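Local coordinates for protein type III effector XopAI (Xanthomonas citri, PDB 6K93) that is a bacterial type III effector with a mono-ADP-ribosyltransferase fold, which probably binds arginine-containing peptides and acts inside infected plant cells, at residues V88-S93 against P192-L197; Q172-D177 against K272-F277; D229-R234 against M260-E265. All coordinates share one frame; numbering follows the deposited sequence.

Contact 1: V88-S93 against P192-L197; sequences VELNTS and PTAHGL
Leu-90 reaches out of the loop 88-93 and sets one methyl, CD1, squarely over the imidazole of His-195. This is a CH-pi contact: Leu-90 CD1 is 3.6 Å from the His-195 ring centroid and only 12° off the ring normal, so the methyl sits above the middle of the ring. The two side chains cross at about a right angle. The CB of His-195 starts out away from the loop, but with CG anti to the carbonyl carbon (chi1 -67°) the ring swings back and offers its face to the leucine.

Apolar packing adds the methyl of Ala-194, whose CB is 3.8 Å from Leu-90 CD1. The same CB comes up against the backbone of the loop, 3.7 Å from Asn-91 O. Leu-90 thus rests on the first turn of a helix through two consecutive residues.

No hydrogen bond crosses between the segments; those inside each shape the two partners. Asn-91 OD1 accepts from Ser-93 N at 2.9 Å, above the carbonyl plane, which makes an Asx turn; Ser-93 OG adds a second bond on an in-plane lone pair. On the other segment Thr-193 is the N-cap, and its OG1 accepts from Gly-196 N at 2.9 Å, satisfying an amide of the first turn, just after His-195.

The contact lies at the surface of the helical part of the molecule. The loop leads into helix 95-109, where Gln-98 bonds to the carbonyls of Asn-91 and Ser-93. Leu-90 also touches Gln-122 and Thr-125 of helix 117-128. His-195 packs on Ala-126 of that helix and Leu-197 on Gln-98 and Leu-102 of helix 95-109, so the start of helix 194-209 meets both; His-195 NE2 is hydrogen-bonded to Thr-129.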
# COMPACT_ATOMS: atom_id res chain seq x y z
N VAL A 88 -3.46 21.92 3.26
CA VAL A 88 -4.14 21.69 4.53
C VAL A 88 -3.17 21.01 5.48
O VAL A 88 -2.43 20.09 5.09
CB VAL A 88 -5.41 20.86 4.30
CG1 VAL A 88 -5.07 19.46 3.83
CG2 VAL A 88 -6.25 20.82 5.58
N GLU A 89 -3.12 21.47 6.74
CA GLU A 89 -2.24 20.86 7.73
C GLU A 89 -2.74 19.45 8.04
O GLU A 89 -3.95 19.20 8.06
CB GLU A 89 -2.16 21.70 9.02
CG GLU A 89 -0.95 21.29 9.90
CD GLU A 89 -0.78 22.11 11.18
OE1 GLU A 89 -1.66 22.95 11.45
OE2 GLU A 89 0.21 21.90 11.90
N LEU A 90 -1.82 18.52 8.24
CA LEU A 90 -2.23 17.19 8.66
C LEU A 90 -2.66 17.17 10.11
O LEU A 90 -2.14 17.91 10.94
CB LEU A 90 -1.11 16.16 8.48
CG LEU A 90 -0.58 15.97 7.09
CD1 LEU A 90 0.62 15.02 7.18
CD2 LEU A 90 -1.65 15.41 6.16
N ASN A 91 -3.60 16.28 10.41
CA ASN A 91 -4.04 16.06 11.78
C ASN A 91 -2.96 15.29 12.53
O ASN A 91 -2.70 14.11 12.25
CB ASN A 91 -5.36 15.30 11.82
CG ASN A 91 -5.81 14.98 13.23
OD1 ASN A 91 -5.25 15.48 14.21
ND2 ASN A 91 -6.81 14.12 13.35
N THR A 92 -2.34 15.95 13.49
CA THR A 92 -1.26 15.39 14.28
C THR A 92 -1.70 14.95 15.67
O THR A 92 -0.84 14.51 16.45
CB THR A 92 -0.14 16.42 14.42
OG1 THR A 92 -0.68 17.62 15.00
CG2 THR A 92 0.45 16.71 13.05
N SER A 93 -2.98 15.09 16.02
CA SER A 93 -3.40 14.81 17.39
C SER A 93 -3.73 13.32 17.56
O SER A 93 -4.36 12.71 16.69
CB SER A 93 -4.59 15.69 17.78
OG SER A 93 -5.80 15.21 17.22
N PRO A 192 2.98 5.22 14.49
CA PRO A 192 2.30 5.82 13.35
C PRO A 192 2.77 7.24 13.12
O PRO A 192 3.26 7.93 14.02
CB PRO A 192 0.82 5.78 13.75
CG PRO A 192 0.84 5.92 15.21
CD PRO A 192 2.12 5.19 15.68
N THR A 193 2.67 7.66 11.86
CA THR A 193 2.86 9.06 11.51
C THR A 193 1.62 9.55 10.79
O THR A 193 0.90 8.78 10.16
CB THR A 193 4.10 9.28 10.62
OG1 THR A 193 3.88 8.67 9.33
CG2 THR A 193 5.33 8.69 11.27
N ALA A 194 1.39 10.86 10.88
CA ALA A 194 0.31 11.45 10.11
C ALA A 194 0.49 11.21 8.62
O ALA A 194 -0.48 10.94 7.90
CB ALA A 194 0.22 12.96 10.38
N HIS A 195 1.72 11.33 8.13
CA HIS A 195 1.96 11.13 6.70
C HIS A 195 1.59 9.71 6.28
O HIS A 195 0.95 9.49 5.24
CB HIS A 195 3.42 11.40 6.37
CG HIS A 195 3.79 12.83 6.53
ND1 HIS A 195 3.84 13.44 7.77
CD2 HIS A 195 4.12 13.78 5.62
CE1 HIS A 195 4.17 14.71 7.60
NE2 HIS A 195 4.36 14.94 6.31
N GLY A 196 2.03 8.73 7.05
CA GLY A 196 1.73 7.34 6.74
C GLY A 196 0.24 7.05 6.74
O GLY A 196 -0.26 6.34 5.88
N LEU A 197 -0.47 7.57 7.74
CA LEU A 197 -1.91 7.31 7.81
C LEU A 197 -2.64 7.93 6.63
O LEU A 197 -3.56 7.33 6.07
CB LEU A 197 -2.48 7.84 9.14
CG LEU A 197 -1.98 7.10 10.37
CD1 LEU A 197 -2.39 7.87 11.61
CD2 LEU A 197 -2.47 5.67 10.44

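Contact 2: Q172-D177 against K272-F277; sequences QAWTTD and KRISMF
Phe-277 O is pressed against the side of Gln-172, 3.3 Å from Gln-172 CB and 3.5 Å from Gln-172 CA, the latter a CA-H...O contact; Arg-149 NH1 gives the same oxygen a conventional hydrogen bond. Here, in the mono-ADP-ribosyltransferase fold, the end of helix 165-174 meets the loop that leaves strand 272-273 of the three-stranded sheet. The amide of Gln-172 runs past the carbonyl to partners of its own: OE1 bonds to the same Arg-149, NE2 to Glu-279. Arg-149, on helix 136-156, therefore bridges both sides of the contact.

Gln-172 O takes two donors, Thr-175 N at 3.0 Å and Thr-175 OG1 at 2.7 Å, which closes the last turn of the helix. That hydroxyl, also bonded to Glu-279 N, lies between the backbone N and the carbonyl carbon (chi1 69°), which puts CG2 on the side of the loop. This methyl and the Trp-174 indole, held through NE1 by Glu-285 of strand 285-288, receive Ile-274, whose side chain crosses Trp-174 at about a right angle. A single methyl does the touching: Ile-274 CD1, 3.7 Å from Trp-174 CD1 and 3.8 Å from Thr-175 CG2.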
# COMPACT_ATOMS: atom_id res chain seq x y z
N GLN A 172 0.71 5.06 -7.66
CA GLN A 172 2.00 5.42 -8.23
C GLN A 172 3.00 5.75 -7.13
O GLN A 172 4.16 5.31 -7.17
CB GLN A 172 1.87 6.58 -9.21
CG GLN A 172 3.20 6.92 -9.88
CD GLN A 172 3.09 8.02 -10.91
OE1 GLN A 172 2.03 8.30 -11.43
NE2 GLN A 172 4.23 8.64 -11.22
N ALA A 173 2.57 6.51 -6.11
CA ALA A 173 3.47 6.89 -5.02
C ALA A 173 3.96 5.66 -4.27
O ALA A 173 5.11 5.62 -3.81
CB ALA A 173 2.76 7.85 -4.06
N TRP A 174 3.10 4.65 -4.13
CA TRP A 174 3.50 3.41 -3.48
C TRP A 174 4.72 2.80 -4.18
O TRP A 174 5.58 2.22 -3.52
CB TRP A 174 2.34 2.42 -3.46
CG TRP A 174 2.82 1.05 -3.14
CD1 TRP A 174 3.12 0.06 -4.07
CD2 TRP A 174 3.18 0.52 -1.88
NE1 TRP A 174 3.60 -1.05 -3.42
CE2 TRP A 174 3.65 -0.79 -2.08
CE3 TRP A 174 3.13 1.02 -0.58
CZ2 TRP A 174 4.06 -1.59 -1.04
CZ3 TRP A 174 3.53 0.22 0.45
CH2 TRP A 174 3.98 -1.07 0.23
N THR A 175 4.80 2.92 -5.50
CA THR A 175 5.90 2.32 -6.23
C THR A 175 7.16 3.18 -6.25
O THR A 175 8.14 2.81 -6.92
CB THR A 175 5.47 1.99 -7.67
OG1 THR A 175 5.27 3.18 -8.46
CG2 THR A 175 4.19 1.16 -7.67
N THR A 176 7.18 4.28 -5.51
CA THR A 176 8.38 5.08 -5.30
C THR A 176 8.96 4.73 -3.92
O THR A 176 8.38 3.96 -3.15
CB THR A 176 8.09 6.57 -5.41
OG1 THR A 176 7.42 7.02 -4.21
CG2 THR A 176 7.25 6.89 -6.64
N ASP A 177 10.07 5.38 -3.56
CA ASP A 177 10.66 5.19 -2.25
C ASP A 177 9.77 5.69 -1.13
O ASP A 177 10.04 5.39 0.04
CB ASP A 177 12.00 5.91 -2.20
CG ASP A 177 13.05 5.27 -3.11
OD1 ASP A 177 12.93 4.06 -3.39
OD2 ASP A 177 13.96 5.99 -3.56
N LYS A 272 -4.42 -6.86 -6.40
CA LYS A 272 -4.62 -5.99 -7.55
C LYS A 272 -3.31 -5.76 -8.28
O LYS A 272 -2.27 -5.48 -7.67
CB LYS A 272 -5.22 -4.65 -7.12
CG LYS A 272 -6.67 -4.75 -6.67
CD LYS A 272 -7.56 -5.08 -7.82
CE LYS A 272 -9.03 -5.02 -7.46
NZ LYS A 272 -9.44 -6.15 -6.59
N ARG A 273 -3.38 -5.85 -9.60
CA ARG A 273 -2.26 -5.58 -10.49
C ARG A 273 -2.08 -4.08 -10.62
O ARG A 273 -3.01 -3.39 -11.06
CB ARG A 273 -2.53 -6.19 -11.86
CG ARG A 273 -2.93 -7.64 -11.78
CD ARG A 273 -3.40 -8.14 -13.14
NE ARG A 273 -2.24 -8.51 -13.92
CZ ARG A 273 -2.32 -9.08 -15.12
NH1 ARG A 273 -3.50 -9.34 -15.67
NH2 ARG A 273 -1.22 -9.42 -15.78
N ILE A 274 -0.92 -3.56 -10.22
CA ILE A 274 -0.70 -2.12 -10.25
C ILE A 274 0.39 -1.72 -11.24
O ILE A 274 0.81 -0.55 -11.23
CB ILE A 274 -0.42 -1.57 -8.85
CG1 ILE A 274 0.88 -2.12 -8.24
CG2 ILE A 274 -1.59 -1.91 -7.91
CD1 ILE A 274 1.34 -1.31 -7.00
N SER A 275 0.80 -2.63 -12.12
CA SER A 275 1.81 -2.29 -13.13
C SER A 275 1.39 -1.11 -14.00
O SER A 275 2.24 -0.30 -14.40
CB SER A 275 2.11 -3.52 -14.00
OG SER A 275 0.93 -4.03 -14.63
N MET A 276 0.10 -0.96 -14.28
CA MET A 276 -0.38 0.18 -15.06
C MET A 276 -0.05 1.53 -14.41
O MET A 276 0.05 2.55 -15.12
CB MET A 276 -1.90 0.06 -15.24
CG MET A 276 -2.37 -1.07 -16.11
SD MET A 276 -3.07 -0.39 -17.62
CE MET A 276 -4.42 0.60 -16.98
N PHE A 277 0.09 1.56 -13.08
CA PHE A 277 0.25 2.80 -12.33
C PHE A 277 1.67 3.01 -11.85
O PHE A 277 2.01 4.11 -11.43
CB PHE A 277 -0.73 2.81 -11.16
CG PHE A 277 -2.08 2.35 -11.56
CD1 PHE A 277 -2.83 3.13 -12.42
CD2 PHE A 277 -2.57 1.14 -11.14
CE1 PHE A 277 -4.07 2.70 -12.86
CE2 PHE A 277 -3.81 0.70 -11.55
CZ PHE A 277 -4.55 1.47 -12.42

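Contact 3: D229-R234 against M260-E265; sequences DWVSER and MAVEWE
Val-262 opens strand 262-268 and meets Val-231 of the helix tip to tip: Val-262 CG2 is 3.7 Å from Val-231 CG2, and Val-262 CG1 follows at 4.0 Å from that same methyl. CG1 is anti to the backbone N in both valines (chi1 174° in Val-231, -178° in Val-262), and CG2, beside the N, is the branch that meets the other. Val-262 CG1 also lies 3.6 Å above the indole plane of Trp-264, toward the rim, so the valine lies between the helix and the indole of Trp-264.

Trp-264 then brings its six-membered ring up to that of Trp-230. Trp-264 CZ2 is 3.8 Å from Trp-230 CZ3, each atom at the edge of the other ring, so this is rim-to-rim packing and neither indole lies on the other. Phe-247 and Tyr-235 also pack edge-to-face with Trp-264. Val-231 CG2 sits at the Trp-230 edge too, in its plane. One Trp-230 face is covered by Arg-234 CD, 3.6 Å above the ring, and the guanidinium continues over the indole nitrogen. The guanidinium is held in rotation by Arg-234 NH1, which bonds Trp-230 O at 3.0 Å, and by a salt bridge to Glu-187.

Strand 262-268 lies between strands 218-224 and 308-315. Helix 228-234, which belongs to the connection between the two outermost strands, 218-224 and 240-242, packs hydrophobically against this mixed sheet, a helix-on-sheet element of the mono-ADP-ribosyltransferase fold.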
# COMPACT_ATOMS: atom_id res chain seq x y z
N ASP A 229 11.65 -14.29 14.14
CA ASP A 229 10.57 -13.99 15.08
C ASP A 229 9.51 -13.09 14.45
O ASP A 229 8.33 -13.16 14.82
CB ASP A 229 11.14 -13.31 16.33
CG ASP A 229 11.81 -14.28 17.29
OD1 ASP A 229 11.93 -15.47 16.96
OD2 ASP A 229 12.21 -13.83 18.39
N TRP A 230 9.91 -12.24 13.51
CA TRP A 230 8.94 -11.44 12.77
C TRP A 230 7.97 -12.34 12.04
O TRP A 230 6.76 -12.11 12.06
CB TRP A 230 9.69 -10.50 11.81
CG TRP A 230 8.87 -9.58 11.01
CD1 TRP A 230 8.65 -8.26 11.24
CD2 TRP A 230 8.17 -9.90 9.80
NE1 TRP A 230 7.86 -7.72 10.24
CE2 TRP A 230 7.55 -8.71 9.35
CE3 TRP A 230 8.00 -11.07 9.04
CZ2 TRP A 230 6.77 -8.67 8.20
CZ3 TRP A 230 7.23 -11.02 7.89
CH2 TRP A 230 6.63 -9.83 7.48
N VAL A 231 8.48 -13.41 11.43
CA VAL A 231 7.62 -14.33 10.72
C VAL A 231 6.68 -15.03 11.70
O VAL A 231 5.47 -15.09 11.47
CB VAL A 231 8.45 -15.34 9.92
CG1 VAL A 231 7.51 -16.38 9.30
CG2 VAL A 231 9.26 -14.63 8.85
N SER A 232 7.23 -15.61 12.77
CA SER A 232 6.38 -16.42 13.63
C SER A 232 5.37 -15.59 14.41
O SER A 232 4.32 -16.14 14.81
CB SER A 232 7.23 -17.27 14.58
OG SER A 232 8.16 -16.52 15.33
N GLU A 233 5.62 -14.29 14.62
CA GLU A 233 4.60 -13.44 15.21
C GLU A 233 3.42 -13.20 14.28
O GLU A 233 2.34 -12.84 14.75
CB GLU A 233 5.20 -12.10 15.60
CG GLU A 233 5.96 -12.12 16.90
CD GLU A 233 6.49 -10.75 17.27
OE1 GLU A 233 5.78 -9.75 17.03
OE2 GLU A 233 7.62 -10.70 17.79
N ARG A 234 3.60 -13.39 12.97
CA ARG A 234 2.59 -13.02 12.00
C ARG A 234 2.00 -14.19 11.23
O ARG A 234 0.86 -14.08 10.77
CB ARG A 234 3.15 -12.03 10.98
CG ARG A 234 3.43 -10.65 11.57
CD ARG A 234 4.33 -9.81 10.69
NE ARG A 234 4.57 -8.53 11.31
CZ ARG A 234 5.35 -8.35 12.38
NH1 ARG A 234 5.99 -9.36 12.97
NH2 ARG A 234 5.49 -7.12 12.91
N MET A 260 16.63 -13.78 -0.71
CA MET A 260 16.04 -13.13 0.45
C MET A 260 15.85 -14.09 1.62
O MET A 260 15.68 -15.31 1.46
CB MET A 260 14.70 -12.51 0.04
CG MET A 260 14.82 -11.55 -1.13
SD MET A 260 15.94 -10.18 -0.75
CE MET A 260 15.02 -9.48 0.59
N ALA A 261 15.87 -13.51 2.84
CA ALA A 261 15.78 -14.31 4.06
C ALA A 261 14.41 -14.97 4.23
O ALA A 261 14.31 -16.04 4.84
CB ALA A 261 16.09 -13.46 5.27
N VAL A 262 13.35 -14.34 3.74
CA VAL A 262 11.99 -14.85 3.80
C VAL A 262 11.40 -14.75 2.40
O VAL A 262 11.51 -13.70 1.75
CB VAL A 262 11.12 -14.07 4.79
CG1 VAL A 262 9.72 -14.67 4.85
CG2 VAL A 262 11.74 -14.09 6.17
N GLU A 263 10.81 -15.82 1.93
CA GLU A 263 10.10 -15.82 0.66
C GLU A 263 8.67 -16.23 0.90
O GLU A 263 8.36 -16.96 1.84
CB GLU A 263 10.71 -16.77 -0.36
CG GLU A 263 12.07 -16.32 -0.84
CD GLU A 263 12.76 -17.33 -1.74
OE1 GLU A 263 12.24 -18.45 -1.96
OE2 GLU A 263 13.85 -16.99 -2.25
N TRP A 264 7.78 -15.76 0.02
CA TRP A 264 6.40 -16.21 0.04
C TRP A 264 5.96 -16.65 -1.35
O TRP A 264 6.35 -16.05 -2.35
CB TRP A 264 5.42 -15.12 0.43
CG TRP A 264 5.38 -14.50 1.77
CD1 TRP A 264 4.35 -14.61 2.64
CD2 TRP A 264 6.30 -13.55 2.34
NE1 TRP A 264 4.57 -13.82 3.75
CE2 TRP A 264 5.76 -13.17 3.59
CE3 TRP A 264 7.52 -13.00 1.94
CZ2 TRP A 264 6.40 -12.25 4.44
CZ3 TRP A 264 8.17 -12.11 2.79
CH2 TRP A 264 7.60 -11.74 4.02
N GLU A 265 5.08 -17.64 -1.38
CA GLU A 265 4.26 -17.95 -2.54
C GLU A 265 2.82 -17.78 -2.08
O GLU A 265 2.37 -18.55 -1.23
CB GLU A 265 4.47 -19.38 -3.05
CG GLU A 265 5.83 -19.62 -3.65
CD GLU A 265 5.92 -20.96 -4.44
OE1 GLU A 265 7.03 -21.40 -4.63
OE2 GLU A 265 4.87 -21.49 -4.79

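In the fold
The three contacts do not touch, but the chain threads them together. Contact 1, on the helical side, shares helix 194-209 with the surroundings of contact 2: the helix starts under Leu-90 and farther along meets Trp-174 and Lys-272. Their centres are about 22 Å apart, their nearest atoms about 9 Å. Contact 3, on the five-stranded sheet, is nested inside the loop that contact 2 closes, and strand 262-268 is followed by strand 272-273; these centres are about 23 Å apart. Contacts 1 and 3 are farthest apart, about 30 Å between centres. Contact 2, its centre about 9 Å from that of the molecule, joins the end of helix 165-174 to the loop after strand 272-273.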